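PDB 3C2Q: ornithine cyclodeaminase from Methanococcus maripaludis S2, which catalyses the NAD(+)-dependent conversion of L-ornithine to L-proline with release of ammonia. Local coordinates for residues G137-H148 and Q165-H176; I239-I247 and D255-K266. All coordinates share one frame; numbering follows the deposited sequence.

Interaction 1 (G137-H148 and Q165-H176); sequences GIAIVGGPAIIH and QAILAGNALATH
Gln165 reaches back across the start of two parallel strands, 138-142 and 166-170, to stand in for a backbone partner. Its CB lies 3.7 Å from Ile138 O; the chain then bends at CG (chi2 62°), which turns the amide round so that CD packs near Gly137 CA and OE1 accepts from Ile138 N at 2.9 Å, in the carbonyl plane and on a lone pair. The other amide atom, NE2, binds Gly162 O. A leucine here would probably leave Ile138 N without its acceptor and the entry to the strand pair less firmly held. Gly137's backbone angles call for glycine, and a CB would also run into Gln165 OE1. Beyond, Ile140 N gives to Ala166 O and Leu168 N to Ile140 O, both nearly straight, before Gly142 N closes the pairing on Leu168 O at 3.1 Å, where both chains turn into helices. There Leu173, with CG anti to its N (chi1 175°), drives CD1 against Ile147 CG1 at 3.8 Å and near Gly143 O, while Pro144 CG rests on Ala172 CB. His148 points its CE1 edge at one face of the His176 ring, 3.6 Å from CD2, the planes at 70° in a T-shaped pair; their ND1 atoms bind Ser186 and Glu179. Asn171 and Ala172, by similarity, bind NAD(+) at the C-terminal ends of these inner strands of the parallel Rossmann-fold sheet. Backbone polarity is thus spent within the sheet, leaving apolar and aromatic contacts to pack the two helices together beside the probable cofactor site.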
loop_
_atom_site.group_PDB
_atom_site.type_symbol
_atom_site.label_atom_id
_atom_site.label_comp_id
_atom_site.label_asym_id
_atom_site.label_seq_id
_atom_site.Cartn_x
_atom_site.Cartn_y
_atom_site.Cartn_z
ATOM N N GLY B 137 28.662 16.580 -3.165
ATOM C CA GLY B 137 28.215 16.063 -1.901
ATOM C C GLY B 137 26.768 15.579 -1.933
ATOM O O GLY B 137 26.170 15.429 -2.990
ATOM N N ILE B 138 26.240 15.288 -0.758
ATOM C CA ILE B 138 24.974 14.555 -0.628
ATOM C C ILE B 138 24.026 15.374 0.220
ATOM O O ILE B 138 24.420 15.890 1.267
ATOM C CB ILE B 138 25.186 13.172 0.067
ATOM C CG1 ILE B 138 26.133 12.298 -0.766
ATOM C CG2 ILE B 138 23.790 12.469 0.345
ATOM C CD1 ILE B 138 26.510 10.924 -0.130
ATOM N N ALA B 139 22.772 15.488 -0.220
ATOM C CA ALA B 139 21.730 16.028 0.648
ATOM C C ALA B 139 20.746 14.912 1.041
ATOM O O ALA B 139 20.460 14.008 0.234
ATOM C CB ALA B 139 20.970 17.176 -0.045
ATOM N N ILE B 140 20.239 15.004 2.264
ATOM C CA ILE B 140 19.189 14.097 2.770
ATOM C C ILE B 140 17.912 14.868 2.880
ATOM O O ILE B 140 17.879 16.009 3.402
ATOM C CB ILE B 140 19.526 13.531 4.195
ATOM C CG1 ILE B 140 20.823 12.710 4.187
ATOM C CG2 ILE B 140 18.339 12.736 4.803
ATOM C CD1 ILE B 140 20.862 11.503 3.222
ATOM N N VAL B 141 16.842 14.243 2.415
ATOM C CA VAL B 141 15.518 14.789 2.593
ATOM C C VAL B 141 14.819 13.771 3.494
ATOM O O VAL B 141 14.803 12.581 3.169
ATOM C CB VAL B 141 14.806 14.917 1.202
ATOM C CG1 VAL B 141 13.412 15.419 1.342
ATOM C CG2 VAL B 141 15.595 15.862 0.269
ATOM N N GLY B 142 14.246 14.204 4.617
ATOM C CA GLY B 142 13.769 13.196 5.562
ATOM C C GLY B 142 12.487 13.521 6.293
ATOM O O GLY B 142 12.177 14.704 6.518
ATOM N N GLY B 143 11.724 12.486 6.639
ATOM C CA GLY B 143 10.517 12.672 7.453
ATOM C C GLY B 143 10.684 12.032 8.821
ATOM O O GLY B 143 11.638 11.278 9.046
ATOM N N PRO B 144 9.752 12.304 9.735
ATOM C CA PRO B 144 9.908 11.843 11.108
ATOM C C PRO B 144 9.902 10.324 11.288
ATOM O O PRO B 144 10.333 9.853 12.339
ATOM C CB PRO B 144 8.700 12.466 11.826
ATOM C CG PRO B 144 7.671 12.674 10.746
ATOM C CD PRO B 144 8.494 13.068 9.549
ATOM N N ALA B 145 9.444 9.556 10.284
ATOM C CA ALA B 145 9.517 8.097 10.400
ATOM C C ALA B 145 10.923 7.565 10.562
ATOM O O ALA B 145 11.119 6.457 11.090
ATOM C CB ALA B 145 8.809 7.382 9.203
ATOM N N ILE B 146 11.911 8.330 10.102
ATOM C CA ILE B 146 13.309 7.989 10.329
ATOM C C ILE B 146 13.491 7.770 11.819
ATOM O O ILE B 146 14.142 6.810 12.230
ATOM C CB ILE B 146 14.271 9.123 9.869
ATOM C CG1 ILE B 146 14.283 9.229 8.330
ATOM C CG2 ILE B 146 15.726 8.858 10.375
ATOM C CD1 ILE B 146 14.880 10.587 7.871
ATOM N N ILE B 147 12.911 8.670 12.623
ATOM C CA ILE B 147 13.079 8.611 14.080
ATOM C C ILE B 147 12.194 7.529 14.688
ATOM O O ILE B 147 12.658 6.690 15.494
ATOM C CB ILE B 147 12.788 9.991 14.796
ATOM C CG1 ILE B 147 13.470 11.153 14.070
ATOM C CG2 ILE B 147 13.251 9.929 16.274
ATOM C CD1 ILE B 147 15.023 10.958 13.820
ATOM N N HIS B 148 10.922 7.514 14.279
ATOM C CA HIS B 148 9.987 6.529 14.824
ATOM C C HIS B 148 10.436 5.107 14.622
ATOM O O HIS B 148 10.159 4.267 15.470
ATOM C CB HIS B 148 8.574 6.664 14.206
ATOM C CG HIS B 148 8.015 8.045 14.270
ATOM N ND1 HIS B 148 8.313 8.937 15.288
ATOM C CD2 HIS B 148 7.191 8.700 13.417
ATOM C CE1 HIS B 148 7.690 10.078 15.060
ATOM N NE2 HIS B 148 6.986 9.957 13.939
ATOM N N GLN B 165 26.001 16.656 3.413
ATOM C CA GLN B 165 26.278 18.105 3.288
ATOM C C GLN B 165 25.057 19.020 3.468
ATOM O O GLN B 165 25.179 20.244 3.550
ATOM C CB GLN B 165 26.997 18.388 1.963
ATOM C CG GLN B 165 28.483 17.944 1.935
ATOM C CD GLN B 165 28.708 16.444 2.130
ATOM O OE1 GLN B 165 28.257 15.625 1.326
ATOM N NE2 GLN B 165 29.403 16.076 3.212
ATOM N N ALA B 166 23.860 18.433 3.563
ATOM C CA ALA B 166 22.674 19.212 3.818
ATOM C C ALA B 166 21.549 18.298 4.251
ATOM O O ALA B 166 21.496 17.141 3.817
ATOM C CB ALA B 166 22.232 20.037 2.545
ATOM N N ILE B 167 20.647 18.839 5.071
ATOM C CA ILE B 167 19.387 18.142 5.447
ATOM C C ILE B 167 18.185 19.040 5.241
ATOM O O ILE B 167 18.134 20.162 5.752
ATOM C CB ILE B 167 19.388 17.636 6.925
ATOM C CG1 ILE B 167 20.484 16.569 7.113
ATOM C CG2 ILE B 167 17.977 17.060 7.309
ATOM C CD1 ILE B 167 20.487 15.905 8.492
ATOM N N LEU B 168 17.216 18.565 4.464
ATOM C CA LEU B 168 15.971 19.263 4.271
ATOM C C LEU B 168 14.885 18.437 4.951
ATOM O O LEU B 168 14.801 17.235 4.713
ATOM C CB LEU B 168 15.673 19.379 2.776
ATOM C CG LEU B 168 16.816 19.928 1.919
ATOM C CD1 LEU B 168 16.343 20.044 0.481
ATOM C CD2 LEU B 168 17.256 21.287 2.450
ATOM N N ALA B 169 14.075 19.062 5.793
ATOM C CA ALA B 169 13.095 18.300 6.571
ATOM C C ALA B 169 12.078 19.301 7.076
ATOM O O ALA B 169 12.040 20.440 6.570
ATOM C CB ALA B 169 13.792 17.543 7.724
ATOM N N GLY B 170 11.229 18.870 8.009
ATOM C CA GLY B 170 10.257 19.730 8.648
ATOM C C GLY B 170 10.480 19.752 10.154
ATOM O O GLY B 170 11.435 19.167 10.659
ATOM N N ASN B 171 9.541 20.373 10.856
ATOM C CA ASN B 171 9.539 20.480 12.301
ATOM C C ASN B 171 9.488 19.100 12.932
ATOM O O ASN B 171 10.109 18.867 13.969
ATOM C CB ASN B 171 8.298 21.263 12.769
ATOM C CG ASN B 171 8.373 21.657 14.261
ATOM O OD1 ASN B 171 9.249 22.388 14.650
ATOM N ND2 ASN B 171 7.432 21.182 15.069
ATOM N N ALA B 172 8.718 18.193 12.321
ATOM C CA ALA B 172 8.518 16.876 12.947
ATOM C C ALA B 172 9.811 16.062 13.013
ATOM O O ALA B 172 10.119 15.490 14.071
ATOM C CB ALA B 172 7.367 16.086 12.276
ATOM N N LEU B 173 10.579 16.012 11.922
ATOM C CA LEU B 173 11.859 15.333 11.969
ATOM C C LEU B 173 12.785 15.904 13.075
ATOM O O LEU B 173 13.325 15.157 13.902
ATOM C CB LEU B 173 12.595 15.385 10.636
ATOM C CG LEU B 173 14.002 14.753 10.748
ATOM C CD1 LEU B 173 13.922 13.226 10.974
ATOM C CD2 LEU B 173 14.861 15.002 9.575
ATOM N N ALA B 174 12.997 17.213 13.040
ATOM C CA ALA B 174 13.893 17.860 14.016
ATOM C C ALA B 174 13.418 17.675 15.436
ATOM O O ALA B 174 14.233 17.348 16.316
ATOM C CB ALA B 174 14.072 19.348 13.703
ATOM N N THR B 175 12.124 17.858 15.677
ATOM C CA THR B 175 11.635 17.818 17.053
ATOM C C THR B 175 11.570 16.399 17.623
ATOM O O THR B 175 11.800 16.224 18.815
ATOM C CB THR B 175 10.278 18.557 17.276
ATOM O OG1 THR B 175 9.236 17.920 16.496
ATOM C CG2 THR B 175 10.411 20.045 16.891
ATOM N N HIS B 176 11.277 15.392 16.785
ATOM C CA HIS B 176 11.381 13.996 17.267
ATOM C C HIS B 176 12.802 13.509 17.456
ATOM O O HIS B 176 13.052 12.726 18.380
ATOM C CB HIS B 176 10.545 12.995 16.437
ATOM C CG HIS B 176 9.056 13.221 16.560
ATOM N ND1 HIS B 176 8.374 13.088 17.756
ATOM C CD2 HIS B 176 8.128 13.569 15.636
ATOM C CE1 HIS B 176 7.089 13.336 17.558
ATOM N NE2 HIS B 176 6.920 13.654 16.285
HETATM O O HOH W 1 10.222 16.107 7.241
#

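Interaction 2 (I239-I247 and D255-K266); sequences IPYVLAGSI and DVITDSMVAQDK
Tyr241 and Asp255 form the side-chain hydrogen bond of this contact: the tyrosine OH donates to Asp255 OD1 at 2.7 Å, reaching it from above the carboxylate plane, while OD1 itself lies at the edge of the ring. With chi1 at 51°, Tyr241 CG sits between its backbone N and carbonyl carbon, and from there the ring extends to the aspartate. Asp255 OD2 has a second partner, Ile217 N, so both carboxylate oxygens are engaged. Backbone bonds come next. Ile257 N gives to Leu243 O at 2.8 Å, and Gly245 N gives to Ile257 O from above that carbonyl's plane, making a single bridge at Ala244 and Ile257. A water links Leu243 N with Asp255 O alongside it. Strand 241-244 is an outermost strand of the six-stranded parallel sheet of the Rossmann fold, and residues 255-258 run along its outer side before the chain turns into helix 260-271. Asp259 is the N-cap of that helix, its OD2 accepting from Val262 N on the anti lone pair and weakly from Met261 N, a selenomethionine. Apolar contacts fill the rest. Leu243 CB meets Val256 CG2 at 3.9 Å, and Val256 CG1 presses on Gly245 CA at 3.3 Å, tighter than usual; a side chain on Gly245 would have little room. Val242 CG1 lies against Ile257 CD1, ahead of the helix; on the helix itself, Ala263 CB touches Ala244 CB at 3.8 Å and the aliphatic Lys266 CG meets Val242 CG2. Thr258 OG1 bonds to Asp259 of a neighbouring subunit, and Gln264 NE2 to Ile247 O of that same subunit.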
loop_
_atom_site.group_PDB
_atom_site.type_symbol
_atom_site.label_atom_id
_atom_site.label_comp_id
_atom_site.label_asym_id
_atom_site.label_seq_id
_atom_site.Cartn_x
_atom_site.Cartn_y
_atom_site.Cartn_z
ATOM N N ILE B 239 26.796 21.442 9.249
ATOM C CA ILE B 239 25.985 20.984 8.126
ATOM C C ILE B 239 24.711 21.793 8.100
ATOM O O ILE B 239 23.990 21.810 9.073
ATOM C CB ILE B 239 25.669 19.467 8.220
ATOM C CG1 ILE B 239 26.920 18.680 7.904
ATOM C CG2 ILE B 239 24.610 19.044 7.156
ATOM C CD1 ILE B 239 27.551 18.099 9.070
ATOM N N PRO B 240 24.448 22.495 6.995
ATOM C CA PRO B 240 23.259 23.327 6.919
ATOM C C PRO B 240 21.991 22.467 6.833
ATOM O O PRO B 240 22.027 21.365 6.284
ATOM C CB PRO B 240 23.441 24.078 5.598
ATOM C CG PRO B 240 24.263 23.204 4.788
ATOM C CD PRO B 240 25.234 22.548 5.749
ATOM N N TYR B 241 20.908 22.965 7.396
ATOM C CA TYR B 241 19.622 22.295 7.263
ATOM C C TYR B 241 18.568 23.327 6.946
ATOM O O TYR B 241 18.754 24.539 7.208
ATOM C CB TYR B 241 19.260 21.486 8.515
ATOM C CG TYR B 241 19.369 22.247 9.824
ATOM C CD1 TYR B 241 18.318 23.023 10.282
ATOM C CD2 TYR B 241 20.523 22.150 10.619
ATOM C CE1 TYR B 241 18.407 23.726 11.479
ATOM C CE2 TYR B 241 20.620 22.836 11.824
ATOM C CZ TYR B 241 19.562 23.634 12.238
ATOM O OH TYR B 241 19.635 24.316 13.419
ATOM N N VAL B 242 17.468 22.865 6.368
ATOM C CA VAL B 242 16.357 23.734 6.094
ATOM C C VAL B 242 15.153 23.015 6.665
ATOM O O VAL B 242 14.864 21.896 6.240
ATOM C CB VAL B 242 16.185 23.955 4.557
ATOM C CG1 VAL B 242 14.979 24.825 4.265
ATOM C CG2 VAL B 242 17.452 24.537 3.917
ATOM N N LEU B 243 14.486 23.616 7.643
ATOM C CA LEU B 243 13.295 23.032 8.214
ATOM C C LEU B 243 12.107 23.839 7.726
ATOM O O LEU B 243 11.949 25.020 8.096
ATOM C CB LEU B 243 13.355 23.031 9.757
ATOM C CG LEU B 243 14.529 22.308 10.421
ATOM C CD1 LEU B 243 14.366 22.417 11.949
ATOM C CD2 LEU B 243 14.635 20.840 9.949
ATOM N N ALA B 244 11.278 23.221 6.882
ATOM C CA ALA B 244 10.119 23.903 6.316
ATOM C C ALA B 244 8.929 23.707 7.234
ATOM O O ALA B 244 8.628 22.580 7.618
ATOM C CB ALA B 244 9.822 23.369 4.916
ATOM N N GLY B 245 8.276 24.808 7.607
ATOM C CA GLY B 245 7.048 24.765 8.400
ATOM C C GLY B 245 5.892 24.179 7.606
ATOM O O GLY B 245 5.907 24.202 6.372
ATOM N N SER B 246 4.921 23.612 8.312
ATOM C CA SER B 246 3.748 23.048 7.658
ATOM C C SER B 246 2.536 23.385 8.496
ATOM O O SER B 246 2.662 23.678 9.701
ATOM C CB SER B 246 3.917 21.537 7.478
ATOM O OG SER B 246 2.940 20.797 8.182
ATOM N N ILE B 247 1.357 23.338 7.876
ATOM C CA ILE B 247 0.110 23.591 8.589
ATOM C C ILE B 247 -0.183 22.613 9.761
ATOM O O ILE B 247 -1.037 22.901 10.614
ATOM C CB ILE B 247 -1.077 23.608 7.596
ATOM C CG1 ILE B 247 -1.092 22.316 6.736
ATOM C CG2 ILE B 247 -1.002 24.881 6.715
ATOM C CD1 ILE B 247 -2.377 22.150 5.858
ATOM N N ASP B 255 13.910 27.529 14.534
ATOM C CA ASP B 255 14.634 27.303 13.281
ATOM C C ASP B 255 13.723 27.119 12.035
ATOM O O ASP B 255 14.190 27.218 10.902
ATOM C CB ASP B 255 15.555 26.069 13.383
ATOM C CG ASP B 255 16.577 26.161 14.532
ATOM O OD1 ASP B 255 17.798 26.068 14.246
ATOM O OD2 ASP B 255 16.154 26.273 15.695
ATOM N N VAL B 256 12.438 26.844 12.253
ATOM C CA VAL B 256 11.521 26.486 11.168
ATOM C C VAL B 256 11.173 27.724 10.332
ATOM O O VAL B 256 10.875 28.791 10.900
ATOM C CB VAL B 256 10.254 25.816 11.766
ATOM C CG1 VAL B 256 9.090 25.767 10.743
ATOM C CG2 VAL B 256 10.618 24.378 12.251
ATOM N N ILE B 257 11.238 27.586 9.007
ATOM C CA ILE B 257 10.805 28.623 8.073
ATOM C C ILE B 257 9.328 28.404 7.805
ATOM O O ILE B 257 8.949 27.406 7.181
ATOM C CB ILE B 257 11.632 28.532 6.765
ATOM C CG1 ILE B 257 13.128 28.671 7.104
ATOM C CG2 ILE B 257 11.135 29.558 5.700
ATOM C CD1 ILE B 257 14.046 28.557 5.903
ATOM N N THR B 258 8.479 29.308 8.302
ATOM C CA THR B 258 7.039 29.115 8.206
ATOM C C THR B 258 6.449 29.478 6.820
ATOM O O THR B 258 5.398 28.990 6.469
ATOM C CB THR B 258 6.274 29.849 9.321
ATOM O OG1 THR B 258 6.523 31.255 9.213
ATOM C CG2 THR B 258 6.741 29.349 10.714
ATOM N N ASP B 259 7.139 30.302 6.034
ATOM C CA ASP B 259 6.598 30.646 4.717
ATOM C C ASP B 259 7.059 29.617 3.687
ATOM O O ASP B 259 8.238 29.418 3.488
ATOM C CB ASP B 259 6.996 32.042 4.265
ATOM C CG ASP B 259 6.268 32.440 3.006
ATOM O OD1 ASP B 259 5.188 33.082 3.118
ATOM O OD2 ASP B 259 6.718 32.022 1.923
ATOM N N SER B 260 6.110 28.964 3.033
ATOM C CA SER B 260 6.499 27.885 2.145
ATOM C C SER B 260 7.304 28.312 0.949
ATOM O O SER B 260 8.118 27.543 0.480
ATOM C CB SER B 260 5.313 27.035 1.753
ATOM O OG SER B 260 4.428 27.752 0.964
HETATM N N MSE B 261 7.105 29.532 0.443
HETATM C CA MSE B 261 7.894 29.961 -0.722
HETATM C C MSE B 261 9.355 30.353 -0.350
HETATM O O MSE B 261 10.317 30.032 -1.075
HETATM C CB MSE B 261 7.150 31.051 -1.529
HETATM C CG MSE B 261 5.794 30.559 -2.138
HETATM SE SE MSE B 261 6.058 28.976 -3.338
HETATM C CE MSE B 261 5.714 27.449 -2.094
ATOM N N VAL B 262 9.519 30.999 0.795
ATOM C CA VAL B 262 10.853 31.267 1.336
ATOM C C VAL B 262 11.576 29.923 1.562
ATOM O O VAL B 262 12.743 29.765 1.185
ATOM C CB VAL B 262 10.751 32.087 2.668
ATOM C CG1 VAL B 262 12.118 32.247 3.361
ATOM C CG2 VAL B 262 10.093 33.479 2.417
ATOM N N ALA B 263 10.873 28.951 2.170
ATOM C CA ALA B 263 11.466 27.621 2.415
ATOM C C ALA B 263 11.822 26.965 1.095
ATOM O O ALA B 263 12.944 26.474 0.920
ATOM C CB ALA B 263 10.498 26.735 3.230
ATOM N N GLN B 264 10.891 27.003 0.139
ATOM C CA GLN B 264 11.130 26.417 -1.170
ATOM C C GLN B 264 12.394 26.966 -1.861
ATOM O O GLN B 264 13.214 26.190 -2.382
ATOM C CB GLN B 264 9.916 26.591 -2.084
ATOM C CG GLN B 264 10.041 25.780 -3.388
ATOM C CD GLN B 264 8.937 26.079 -4.393
ATOM O OE1 GLN B 264 9.125 26.892 -5.301
ATOM N NE2 GLN B 264 7.790 25.434 -4.235
ATOM N N ASP B 265 12.531 28.293 -1.877
ATOM C CA ASP B 265 13.684 28.958 -2.509
ATOM C C ASP B 265 15.004 28.546 -1.876
ATOM O O ASP B 265 15.970 28.269 -2.578
ATOM C CB ASP B 265 13.505 30.492 -2.459
ATOM C CG ASP B 265 12.356 30.973 -3.341
ATOM O OD1 ASP B 265 11.909 30.207 -4.228
ATOM O OD2 ASP B 265 11.875 32.108 -3.121
ATOM N N LYS B 266 15.021 28.464 -0.546
ATOM C CA LYS B 266 16.200 28.007 0.192
ATOM C C LYS B 266 16.533 26.532 -0.097
ATOM O O LYS B 266 17.690 26.168 -0.257
ATOM C CB LYS B 266 16.024 28.240 1.697
ATOM C CG LYS B 266 17.358 28.110 2.470
ATOM C CD LYS B 266 17.304 28.861 3.787
ATOM C CE LYS B 266 18.704 29.002 4.418
ATOM N NZ LYS B 266 18.511 29.346 5.870
HETATM O O HOH W 2 15.594 25.895 8.958
HETATM O O HOH W 3 5.621 26.330 4.916
#

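Interactions 1 and 2 follow one another along the chain, the first closing before the second opens, and their centres lie about 12 Å apart in the same Rossmann-fold region. Strand 166-170 joins them: it pairs with 138-142 on one side and with 241-244 on the other, where Val242 N and Ala244 N probably bond to Ile167 O and Ala169 O. Interaction 1 therefore sits deeper in the parallel sheet, and interaction 2 finishes its edge and reaches a neighbouring subunit. Val256 of interaction 2 packs on Asn171, an NAD(+)-binding residue by similarity, consistent with the edge segment lying beside the probable cofactor site.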